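Local coordinates for protein phosphoribosylaminoimidazole carboxylase (Bombyx mori, PDB 4JA0) that probably catalyses two steps of de novo purine synthesis, carboxylating aminoimidazole ribonucleotide and then joining the carboxylated product to aspartate to give SAICAR, at residues 156-161 with 203-208; 97-102 with 146-151; 193-198 with 209-214; 74-79 with 172-177. All coordinates share one frame; numbering follows the deposited sequence.

Interaction 1: residues 156-161 with 203-208. With SO4 (sulfate ion), chain H.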
loop_
_atom_site.group_PDB
_atom_site.type_symbol
_atom_site.label_atom_id
_atom_site.label_comp_id
_atom_site.label_asym_id
_atom_site.label_seq_id
_atom_site.Cartn_x
_atom_site.Cartn_y
_atom_site.Cartn_z
ATOM N N ASN A 156 48.369 18.951 24.283
ATOM C CA ASN A 156 47.234 19.551 24.979
ATOM C C ASN A 156 46.177 18.529 25.384
ATOM O O ASN A 156 44.976 18.803 25.315
ATOM C CB ASN A 156 46.620 20.700 24.163
ATOM C CG ASN A 156 47.303 22.057 24.439
ATOM O OD1 ASN A 156 47.509 22.448 25.598
ATOM N ND2 ASN A 156 47.649 22.776 23.370
ATOM N N GLY A 157 46.637 17.339 25.773
ATOM C CA GLY A 157 45.765 16.290 26.270
ATOM C C GLY A 157 45.152 15.454 25.174
ATOM O O GLY A 157 44.428 14.496 25.430
ATOM N N LEU A 158 45.447 15.816 23.937
ATOM C CA LEU A 158 44.948 15.050 22.812
ATOM C C LEU A 158 46.059 14.146 22.310
ATOM O O LEU A 158 47.062 14.595 21.751
ATOM C CB LEU A 158 44.459 15.964 21.682
ATOM C CG LEU A 158 43.906 15.202 20.481
ATOM C CD1 LEU A 158 42.631 14.466 20.843
ATOM C CD2 LEU A 158 43.699 16.116 19.306
ATOM N N LEU A 159 45.872 12.861 22.531
ATOM C CA LEU A 159 46.754 11.874 21.966
ATOM C C LEU A 159 46.323 11.603 20.514
ATOM O O LEU A 159 45.138 11.380 20.224
ATOM C CB LEU A 159 46.693 10.614 22.838
ATOM C CG LEU A 159 47.548 9.430 22.435
ATOM C CD1 LEU A 159 48.101 8.707 23.657
ATOM C CD2 LEU A 159 46.665 8.496 21.619
ATOM N N ILE A 160 47.289 11.627 19.604
ATOM C CA ILE A 160 47.008 11.468 18.175
ATOM C C ILE A 160 46.975 10.017 17.736
ATOM O O ILE A 160 48.032 9.382 17.567
ATOM C CB ILE A 160 48.047 12.210 17.309
ATOM C CG1 ILE A 160 47.996 13.705 17.596
ATOM C CG2 ILE A 160 47.823 11.942 15.822
ATOM C CD1 ILE A 160 48.305 14.518 16.398
ATOM N N GLY A 161 45.766 9.493 17.551
ATOM C CA GLY A 161 45.582 8.133 17.060
ATOM C C GLY A 161 45.046 8.169 15.637
ATOM O O GLY A 161 44.963 9.243 15.023
ATOM N N GLY A 203 41.719 20.896 23.222
ATOM C CA GLY A 203 41.903 19.579 22.638
ATOM C C GLY A 203 41.440 19.427 21.191
ATOM O O GLY A 203 41.264 18.303 20.714
ATOM N N SER A 204 41.210 20.549 20.505
ATOM C CA SER A 204 40.744 20.547 19.113
ATOM C C SER A 204 41.871 20.775 18.097
ATOM O O SER A 204 42.756 21.609 18.299
ATOM C CB SER A 204 39.600 21.570 18.913
ATOM O OG SER A 204 38.428 21.193 19.637
ATOM N N ILE A 205 41.827 20.049 16.990
ATOM C CA ILE A 205 42.865 20.175 15.974
ATOM C C ILE A 205 42.574 21.323 15.010
ATOM O O ILE A 205 41.554 21.330 14.314
ATOM C CB ILE A 205 43.039 18.859 15.190
ATOM C CG1 ILE A 205 43.482 17.745 16.133
ATOM C CG2 ILE A 205 44.069 19.030 14.074
ATOM C CD1 ILE A 205 43.749 16.435 15.426
ATOM N N VAL A 206 43.478 22.291 14.956
ATOM C CA VAL A 206 43.253 23.449 14.105
ATOM C C VAL A 206 44.326 23.541 13.015
ATOM O O VAL A 206 45.467 23.115 13.223
ATOM C CB VAL A 206 43.181 24.769 14.938
ATOM C CG1 VAL A 206 42.031 24.721 15.950
ATOM C CG2 VAL A 206 44.475 25.005 15.657
ATOM N N LEU A 207 43.942 24.047 11.842
ATOM C CA LEU A 207 44.905 24.340 10.775
ATOM C C LEU A 207 45.671 25.571 11.222
ATOM O O LEU A 207 45.067 26.625 11.455
ATOM C CB LEU A 207 44.177 24.608 9.463
ATOM C CG LEU A 207 45.067 25.067 8.325
ATOM C CD1 LEU A 207 45.944 23.936 7.850
ATOM C CD2 LEU A 207 44.216 25.597 7.190
ATOM N N ALA A 208 46.990 25.469 11.331
ATOM C CA ALA A 208 47.650 26.413 12.214
ATOM C C ALA A 208 48.938 27.088 11.777
ATOM O O ALA A 208 49.428 27.982 12.480
ATOM C CB ALA A 208 47.869 25.740 13.547
HETATM S S SO4 H . 38.218 18.815 15.509
HETATM O O1 SO4 H . 39.233 18.253 16.401
HETATM O O2 SO4 H . 36.929 18.825 16.198
HETATM O O3 SO4 H . 38.565 20.194 15.093
HETATM O O4 SO4 H . 38.128 17.913 14.361
#
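Two hairpins of the SAICAR synthetase part meet at the surface here, Leu158 of the small 154-159 hairpin lying against Gly203 and Ile205 in the turn and returning strand that follow strand 188-200. The backbone angles of Asn156 and Gly157 fit a type I' turn. Leu158 holds CG anti to its own N (chi1 -179°), which swings the isobutyl group across the gap: CD2 lies 3.6 Å from Gly203 O and 3.6 Å from Ile205 CG1, and the two side chains cross at about a right angle. Asn156 contributes its carbonyl oxygen, 4.1 Å from Gly203 CA. At the positive phi of Gly203 a CB would press on the carbonyl oxygen of the residue before. Ile205 N donates to sulfate O1 at 3.2 Å and 171°; the ion probably comes from the crystallisation liquor. Cutting Leu158 back to an alanine would probably uncover Ile205 CG1 and open a gap over the Gly203 carbonyl. Just beside the contact, Asn156 ND2 ties the hairpins together by a hydrogen bond to Val199 O of strand 188-200. Between 156-161 and 203-208 themselves there is only van der Waals contact, non-directional packing that probably tolerates small shifts.

Interaction 2: residues 97-102 with 146-151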
loop_
_atom_site.group_PDB
_atom_site.type_symbol
_atom_site.label_atom_id
_atom_site.label_comp_id
_atom_site.label_asym_id
_atom_site.label_seq_id
_atom_site.Cartn_x
_atom_site.Cartn_y
_atom_site.Cartn_z
ATOM N N ILE A 97 51.597 19.794 15.835
ATOM C CA ILE A 97 51.957 18.438 15.482
ATOM C C ILE A 97 53.106 18.582 14.494
ATOM O O ILE A 97 52.971 19.251 13.474
ATOM C CB ILE A 97 50.806 17.661 14.761
ATOM C CG1 ILE A 97 49.424 17.978 15.350
ATOM C CG2 ILE A 97 51.080 16.162 14.759
ATOM C CD1 ILE A 97 49.323 17.777 16.805
ATOM N N PRO A 98 54.245 17.954 14.793
ATOM C CA PRO A 98 55.438 18.063 13.946
ATOM C C PRO A 98 55.341 17.234 12.663
ATOM O O PRO A 98 56.255 16.464 12.363
ATOM C CB PRO A 98 56.542 17.503 14.843
ATOM C CG PRO A 98 55.853 16.536 15.731
ATOM C CD PRO A 98 54.477 17.102 15.975
ATOM N N ILE A 99 54.242 17.375 11.935
ATOM C CA ILE A 99 54.081 16.728 10.641
ATOM C C ILE A 99 53.777 17.783 9.599
ATOM O O ILE A 99 52.947 18.668 9.823
ATOM C CB ILE A 99 52.907 15.740 10.624
ATOM C CG1 ILE A 99 53.033 14.746 11.778
ATOM C CG2 ILE A 99 52.810 15.036 9.265
ATOM C CD1 ILE A 99 54.231 13.820 11.649
ATOM N N GLU A 100 54.457 17.707 8.464
ATOM C CA GLU A 100 54.025 18.459 7.299
ATOM C C GLU A 100 53.045 17.612 6.477
ATOM O O GLU A 100 53.378 16.519 6.024
ATOM C CB GLU A 100 55.224 18.890 6.460
ATOM C CG GLU A 100 56.070 19.958 7.125
ATOM C CD GLU A 100 57.316 20.292 6.334
ATOM O OE1 GLU A 100 57.502 19.685 5.255
ATOM O OE2 GLU A 100 58.096 21.161 6.792
ATOM N N TRP A 101 51.827 18.123 6.308
ATOM C CA TRP A 101 50.798 17.436 5.535
ATOM C C TRP A 101 50.774 17.942 4.090
ATOM O O TRP A 101 50.445 19.099 3.836
ATOM C CB TRP A 101 49.429 17.587 6.206
ATOM C CG TRP A 101 49.432 17.098 7.611
ATOM C CD1 TRP A 101 49.923 17.755 8.706
ATOM C CD2 TRP A 101 48.960 15.826 8.081
ATOM N NE1 TRP A 101 49.767 16.971 9.831
ATOM C CE2 TRP A 101 49.177 15.784 9.472
ATOM C CE3 TRP A 101 48.366 14.732 7.461
ATOM C CZ2 TRP A 101 48.825 14.675 10.255
ATOM C CZ3 TRP A 101 48.019 13.632 8.238
ATOM C CH2 TRP A 101 48.245 13.614 9.617
ATOM N N VAL A 102 51.158 17.079 3.158
ATOM C CA VAL A 102 51.368 17.468 1.766
ATOM C C VAL A 102 50.319 16.839 0.850
ATOM O O VAL A 102 49.962 15.676 1.019
ATOM C CB VAL A 102 52.792 17.064 1.277
ATOM C CG1 VAL A 102 52.939 17.337 -0.196
ATOM C CG2 VAL A 102 53.844 17.793 2.045
ATOM N N GLU A 146 50.898 4.737 9.890
ATOM C CA GLU A 146 51.281 3.815 10.955
ATOM C C GLU A 146 52.391 4.416 11.820
ATOM O O GLU A 146 52.333 4.352 13.053
ATOM C CB GLU A 146 51.748 2.469 10.370
ATOM C CG GLU A 146 50.668 1.585 9.736
ATOM C CD GLU A 146 50.320 1.945 8.293
ATOM O OE1 GLU A 146 50.820 2.973 7.775
ATOM O OE2 GLU A 146 49.553 1.176 7.667
ATOM N N GLN A 147 53.391 5.019 11.174
ATOM C CA GLN A 147 54.483 5.660 11.908
ATOM C C GLN A 147 53.986 6.784 12.814
ATOM O O GLN A 147 54.401 6.896 13.974
ATOM C CB GLN A 147 55.562 6.172 10.956
ATOM C CG GLN A 147 56.386 5.054 10.342
ATOM C CD GLN A 147 57.410 5.549 9.332
ATOM O OE1 GLN A 147 57.072 5.822 8.176
ATOM N NE2 GLN A 147 58.674 5.618 9.748
ATOM N N ILE A 148 53.066 7.593 12.307
ATOM C CA ILE A 148 52.524 8.657 13.122
ATOM C C ILE A 148 51.785 8.102 14.340
ATOM O O ILE A 148 51.977 8.580 15.459
ATOM C CB ILE A 148 51.595 9.549 12.304
ATOM C CG1 ILE A 148 52.380 10.118 11.113
ATOM C CG2 ILE A 148 51.020 10.640 13.181
ATOM C CD1 ILE A 148 51.611 11.089 10.219
ATOM N N ILE A 149 51.005 7.049 14.146
ATOM C CA ILE A 149 50.263 6.466 15.257
ATOM C C ILE A 149 51.190 5.793 16.279
ATOM O O ILE A 149 51.027 5.962 17.486
ATOM C CB ILE A 149 49.158 5.473 14.758
ATOM C CG1 ILE A 149 47.883 6.227 14.407
ATOM C CG2 ILE A 149 48.821 4.425 15.807
ATOM C CD1 ILE A 149 47.867 6.754 13.019
ATOM N N SER A 150 52.164 5.033 15.802
ATOM C CA SER A 150 53.037 4.338 16.727
ATOM C C SER A 150 53.938 5.331 17.471
ATOM O O SER A 150 54.430 5.035 18.555
ATOM C CB SER A 150 53.848 3.262 15.994
ATOM O OG SER A 150 53.007 2.226 15.480
ATOM N N ALA A 151 54.077 6.540 16.930
ATOM C CA ALA A 151 54.907 7.572 17.544
ATOM C C ALA A 151 54.286 8.095 18.834
ATOM O O ALA A 151 54.981 8.666 19.680
ATOM C CB ALA A 151 55.098 8.712 16.579
#
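Ile148, on helix 145-150, reaches Ile99 and Trp101 of 97-102 with its CD1, so a short helix is seated on the antiparallel sheet of the SAICAR synthetase fold. Everything that crosses between the segments is apolar. Ile99 and Ile148 reach toward each other tip to tip, with Ile99 CD1 4.0 Å from Ile148 CD1. Ile148 gets there by an extended branch: CG1 lies anti to the carbonyl carbon (chi1 -58°) and CD1 continues straight on (chi2 -177°). The same methyl approaches the indole of Trp101 obliquely, Ile148 CD1 lying 4.3 Å from Trp101 CH2.

Within 97-102 the indole has a second aliphatic neighbour, Ile99 CG2, which stands 3.6 Å above one face and is displaced toward the rim of Trp101. Ile99 therefore uses one branch for the helix and the other for the ring. Phe197 meets Trp101 edge-to-face, and Met168 and Thr172 of helix 162-183 also pack on the Trp101 side chain; Thr131 of strand 123-132 touches both isoleucines.

The polar side of the helix turns to another job. Glu146 forms a salt bridge to Lys128 of a second subunit, and Gln147 NE2 bonds to Pro116 O of that subunit, so the helix links the buried packing to the subunit interface. Among the local backbone features, Pro98 centres an inverse gamma turn. On the helix, Ser150 N donates to Glu146 O at 2.8 Å. Ser150 OG adds a weak bond to the same Glu146 O at 3.3 Å.

Interaction 3: residues 193-198 with 209-214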
loop_
_atom_site.group_PDB
_atom_site.type_symbol
_atom_site.label_atom_id
_atom_site.label_comp_id
_atom_site.label_asym_id
_atom_site.label_seq_id
_atom_site.Cartn_x
_atom_site.Cartn_y
_atom_site.Cartn_z
ATOM N N MET A 193 50.574 21.254 -2.203
ATOM C CA MET A 193 50.521 22.113 -1.022
ATOM C C MET A 193 51.107 21.453 0.191
ATOM O O MET A 193 51.107 20.237 0.286
ATOM C CB MET A 193 49.089 22.410 -0.640
ATOM C CG MET A 193 48.482 23.625 -1.222
ATOM S SD MET A 193 47.009 23.729 -0.228
ATOM C CE MET A 193 47.715 24.507 1.209
ATOM N N LYS A 194 51.500 22.266 1.164
ATOM C CA LYS A 194 51.917 21.764 2.472
ATOM C C LYS A 194 51.268 22.620 3.551
ATOM O O LYS A 194 51.274 23.856 3.471
ATOM C CB LYS A 194 53.448 21.805 2.622
ATOM N N ILE A 195 50.702 21.965 4.559
ATOM C CA ILE A 195 50.118 22.690 5.670
ATOM C C ILE A 195 50.572 22.000 6.932
ATOM O O ILE A 195 51.144 20.920 6.862
ATOM C CB ILE A 195 48.581 22.706 5.610
ATOM C CG1 ILE A 195 48.051 21.278 5.524
ATOM C CG2 ILE A 195 48.096 23.501 4.437
ATOM C CD1 ILE A 195 46.529 21.196 5.464
ATOM N N GLU A 196 50.296 22.615 8.077
ATOM C CA GLU A 196 50.634 22.040 9.372
ATOM C C GLU A 196 49.489 22.244 10.366
ATOM O O GLU A 196 48.774 23.228 10.286
ATOM C CB GLU A 196 51.939 22.653 9.888
ATOM C CG GLU A 196 53.189 22.174 9.131
ATOM C CD GLU A 196 54.467 22.949 9.489
ATOM O OE1 GLU A 196 54.527 23.552 10.586
ATOM O OE2 GLU A 196 55.411 22.964 8.661
ATOM N N PHE A 197 49.318 21.315 11.303
ATOM C CA PHE A 197 48.233 21.390 12.288
ATOM C C PHE A 197 48.767 21.546 13.713
ATOM O O PHE A 197 49.926 21.223 13.999
ATOM C CB PHE A 197 47.368 20.126 12.255
ATOM C CG PHE A 197 46.524 19.966 11.009
ATOM C CD1 PHE A 197 46.944 19.139 9.965
ATOM C CD2 PHE A 197 45.283 20.590 10.908
ATOM C CE1 PHE A 197 46.153 18.975 8.833
ATOM C CE2 PHE A 197 44.501 20.427 9.791
ATOM C CZ PHE A 197 44.926 19.621 8.753
ATOM N N GLY A 198 47.911 22.036 14.605
ATOM C CA GLY A 198 48.245 22.133 16.017
ATOM C C GLY A 198 47.019 21.756 16.829
ATOM O O GLY A 198 45.927 21.659 16.271
ATOM N N ASP A 209 49.504 26.697 10.648
ATOM C CA ASP A 209 50.794 27.290 10.290
ATOM C C ASP A 209 50.620 28.571 9.482
ATOM O O ASP A 209 50.107 29.573 9.972
ATOM C CB ASP A 209 51.694 26.274 9.560
ATOM C CG ASP A 209 53.139 26.761 9.410
ATOM O OD1 ASP A 209 53.882 26.198 8.568
ATOM O OD2 ASP A 209 53.525 27.709 10.133
ATOM N N VAL A 210 51.086 28.512 8.244
ATOM C CA VAL A 210 51.125 29.631 7.341
ATOM C C VAL A 210 50.974 29.026 5.957
ATOM O O VAL A 210 51.657 28.067 5.620
ATOM C CB VAL A 210 52.459 30.356 7.457
ATOM C CG1 VAL A 210 52.817 31.010 6.148
ATOM C CG2 VAL A 210 52.403 31.369 8.582
ATOM N N ILE A 211 50.064 29.551 5.152
ATOM C CA ILE A 211 49.993 29.095 3.780
ATOM C C ILE A 211 50.288 30.302 2.898
ATOM O O ILE A 211 49.464 31.210 2.797
ATOM C CB ILE A 211 48.614 28.456 3.447
ATOM C CG1 ILE A 211 48.209 27.450 4.529
ATOM C CG2 ILE A 211 48.638 27.782 2.085
ATOM C CD1 ILE A 211 46.840 26.827 4.318
ATOM N N ASP A 212 51.478 30.333 2.296
ATOM C CA ASP A 212 51.841 31.411 1.379
ATOM C C ASP A 212 52.475 30.826 0.114
ATOM O O ASP A 212 52.263 29.650 -0.185
ATOM C CB ASP A 212 52.770 32.441 2.047
ATOM C CG ASP A 212 54.060 31.826 2.590
ATOM O OD1 ASP A 212 54.505 30.804 2.031
ATOM O OD2 ASP A 212 54.665 32.394 3.538
ATOM N N SER A 213 53.247 31.626 -0.624
ATOM C CA SER A 213 53.902 31.117 -1.835
ATOM C C SER A 213 55.057 30.188 -1.540
ATOM O O SER A 213 55.642 29.622 -2.463
ATOM C CB SER A 213 54.363 32.226 -2.769
ATOM O OG SER A 213 53.263 32.871 -3.377
ATOM N N ASP A 214 55.381 30.018 -0.263
ATOM C CA ASP A 214 56.384 29.030 0.124
ATOM C C ASP A 214 55.723 27.675 0.384
ATOM O O ASP A 214 56.371 26.647 0.352
ATOM C CB ASP A 214 57.145 29.500 1.373
ATOM C CG ASP A 214 57.949 30.783 1.129
ATOM O OD1 ASP A 214 58.434 30.985 -0.008
ATOM O OD2 ASP A 214 58.085 31.599 2.069
#
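Ile211 packs against Met193 and Ile195 where the chain, having returned as strand 205-207, runs on beside strand 188-200 of the SAICAR synthetase sheet. This is the tight, buried half. Ile195 and Ile211 lie side by side and point the same way, Ile195 CG2 resting 3.6 Å from Ile211 CD1. Met193 comes in across Ile211 at about a right angle; the bend at chi3 (81°) turns Met193 CE back to Ile211 CG2, 3.5 Å away. Val67, Phe68 and Leu71 of helix 57-74 pack on Ile211 as well, and Asn64 OD1 accepts a bond from its backbone N.

The other half is partly exposed and polar. Glu196 and Asp209 run alongside each other, their carboxylate planes only 19° from parallel. Glu196 OE1 stands 3.4 Å from Asp209 OD1, two acceptors, probably both negative, with no hydrogen bond between them. The close apolar contact at this end is Glu196 CB to Asp209 CB, at 3.6 Å. Another sulfate, not the one at Ile205 and probably also from the crystallisation liquor, lies about 5 Å from the Asp209 side chain. Shortening Glu196 to an alanine here would take away the group lying along Asp209 and would probably leave that carboxylate freer to turn. Farther along, the loop is tied by an Asx turn: Asp214 N donates to Asp212 OD1 at 2.6 Å, meeting it from 35° out of the carboxylate plane.

Interaction 4: residues 74-79 with 172-177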
loop_
_atom_site.group_PDB
_atom_site.type_symbol
_atom_site.label_atom_id
_atom_site.label_comp_id
_atom_site.label_asym_id
_atom_site.label_seq_id
_atom_site.Cartn_x
_atom_site.Cartn_y
_atom_site.Cartn_z
ATOM N N ALA A 74 34.820 28.847 4.437
ATOM C CA ALA A 74 34.328 27.528 4.038
ATOM C C ALA A 74 33.880 26.745 5.256
ATOM O O ALA A 74 33.060 25.841 5.153
ATOM C CB ALA A 74 35.396 26.761 3.271
ATOM N N GLY A 75 34.422 27.101 6.413
ATOM C CA GLY A 75 34.027 26.480 7.667
ATOM C C GLY A 75 35.144 25.656 8.286
ATOM O O GLY A 75 34.977 25.133 9.385
ATOM N N ILE A 76 36.283 25.562 7.596
ATOM C CA ILE A 76 37.464 24.888 8.130
ATOM C C ILE A 76 37.902 25.623 9.402
ATOM O O ILE A 76 37.861 26.851 9.457
ATOM C CB ILE A 76 38.639 24.903 7.122
ATOM C CG1 ILE A 76 38.257 24.286 5.769
ATOM C CG2 ILE A 76 39.849 24.202 7.709
ATOM C CD1 ILE A 76 38.344 22.777 5.715
ATOM N N LYS A 77 38.294 24.881 10.429
ATOM C CA LYS A 77 38.725 25.476 11.697
ATOM C C LYS A 77 40.228 25.821 11.737
ATOM O O LYS A 77 41.085 24.948 11.534
ATOM C CB LYS A 77 38.377 24.535 12.851
ATOM C CG LYS A 77 36.889 24.248 13.032
ATOM C CD LYS A 77 36.076 25.518 13.319
ATOM C CE LYS A 77 34.589 25.187 13.562
ATOM N NZ LYS A 77 33.755 25.022 12.331
ATOM N N THR A 78 40.544 27.091 11.986
ATOM C CA THR A 78 41.943 27.550 11.946
ATOM C C THR A 78 42.372 28.288 13.215
ATOM O O THR A 78 41.543 28.706 14.023
ATOM C CB THR A 78 42.211 28.481 10.745
ATOM O OG1 THR A 78 41.213 29.504 10.697
ATOM C CG2 THR A 78 42.190 27.695 9.446
ATOM N N ALA A 79 43.677 28.438 13.384
ATOM C CA ALA A 79 44.215 29.180 14.510
ATOM C C ALA A 79 44.200 30.668 14.165
ATOM O O ALA A 79 44.427 31.521 15.024
ATOM C CB ALA A 79 45.628 28.713 14.833
ATOM N N THR A 172 43.347 17.877 5.034
ATOM C CA THR A 172 44.396 18.332 4.135
ATOM C C THR A 172 43.923 18.222 2.689
ATOM O O THR A 172 44.076 19.160 1.907
ATOM C CB THR A 172 45.714 17.527 4.344
ATOM O OG1 THR A 172 46.117 17.599 5.719
ATOM C CG2 THR A 172 46.847 18.049 3.460
ATOM N N ILE A 173 43.331 17.093 2.333
ATOM C CA ILE A 173 42.827 16.933 0.980
ATOM C C ILE A 173 41.769 17.984 0.687
ATOM O O ILE A 173 41.754 18.569 -0.397
ATOM C CB ILE A 173 42.229 15.547 0.757
ATOM C CG1 ILE A 173 43.297 14.485 0.996
ATOM C CG2 ILE A 173 41.660 15.434 -0.637
ATOM C CD1 ILE A 173 42.767 13.068 0.968
ATOM N N LEU A 174 40.911 18.248 1.670
ATOM C CA LEU A 174 39.810 19.208 1.514
ATOM C C LEU A 174 40.278 20.640 1.265
ATOM O O LEU A 174 39.770 21.316 0.378
ATOM C CB LEU A 174 38.918 19.157 2.758
ATOM C CG LEU A 174 37.650 19.996 2.759
ATOM C CD1 LEU A 174 36.964 19.824 1.436
ATOM C CD2 LEU A 174 36.741 19.519 3.862
ATOM N N ILE A 175 41.276 21.070 2.032
ATOM C CA ILE A 175 41.855 22.407 1.916
ATOM C C ILE A 175 42.518 22.587 0.562
ATOM O O ILE A 175 42.400 23.641 -0.067
ATOM C CB ILE A 175 42.879 22.648 3.036
ATOM C CG1 ILE A 175 42.147 22.866 4.353
ATOM C CG2 ILE A 175 43.811 23.820 2.716
ATOM C CD1 ILE A 175 43.042 22.689 5.552
ATOM N N PHE A 176 43.216 21.545 0.120
ATOM C CA PHE A 176 43.757 21.529 -1.215
ATOM C C PHE A 176 42.628 21.674 -2.255
ATOM O O PHE A 176 42.728 22.474 -3.183
ATOM C CB PHE A 176 44.510 20.236 -1.474
ATOM C CG PHE A 176 45.052 20.147 -2.860
ATOM C CD1 PHE A 176 46.308 20.636 -3.153
ATOM C CD2 PHE A 176 44.259 19.665 -3.902
ATOM C CE1 PHE A 176 46.783 20.581 -4.450
ATOM C CE2 PHE A 176 44.723 19.618 -5.195
ATOM C CZ PHE A 176 45.982 20.069 -5.475
ATOM N N GLU A 177 41.547 20.923 -2.095
ATOM C CA GLU A 177 40.479 20.948 -3.083
ATOM C C GLU A 177 39.805 22.326 -3.183
ATOM O O GLU A 177 39.531 22.824 -4.287
ATOM C CB GLU A 177 39.457 19.873 -2.746
ATOM C CG GLU A 177 39.902 18.451 -3.101
ATOM C CD GLU A 177 38.973 17.395 -2.507
ATOM O OE1 GLU A 177 38.255 17.728 -1.531
ATOM O OE2 GLU A 177 38.949 16.245 -3.015
#
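No ring enters the contact of Ile76 with Leu174 and Ile175; the flat group nearest to hand is the peptide of Gly75, just before Ile76, where Gly75 O is met in the carbonyl plane by Lys77 NZ at 3.2 Å with a C=O...N angle of 153°. That bond folds the lysine back along its own loop, while Ile76 faces helix 162-183.

Ile76 sends both branches to the helix. Ile76 CD1 sits between two successive residues, 4.0 Å from Ile175 CG1 and 4.1 Å from Leu174 CD2, while Ile76 CG2 meets Ile175 CD1 at 4.1 Å. The approaches differ: Ile76 and Leu174 slide past each other in opposite directions, whereas Ile76 and Ile175 cross obliquely. Leu174 offers its branched end because CG stands anti to the backbone N (chi1 -175°). All three side chains are buried, and nothing polar passes between the segments.

Ile175 is shared with Leu71 of helix 57-74 and Ile195 of the sheet, so it lies where two helices and the sheet come together. Past Ile76, the backbones of Lys77 and Ala79 bond to Leu207, laying the loop along strand 205-207. On another side of the helix Glu177 forms a salt bridge with Arg403. Helix 57-74 ends in a Schellman motif, with Gly75 at positive phi, and this turns the chain so that Ile76, the next residue, packs on helix 162-183.

Overall arrangement
All four contacts lie in the SAICAR synthetase part, and none has a hydrogen bond between its paired segments. Interactions 2 and 4 are buried and purely aliphatic or aromatic at their meeting points, each seating a helix against its surroundings. Interaction 1 is a surface contact with a sulfate beside it, and interaction 3 is mixed, buried at one end and acidic at the other. Strand 205-207 and strand 188-200 join interactions 1 and 3 through backbone bonds; 188-200 bonds likewise to the 97-102 segment of interaction 2. Leu207 pairs with the loop of interaction 4, and Thr172 brings that helix up to Trp101, Ile195 and Phe197.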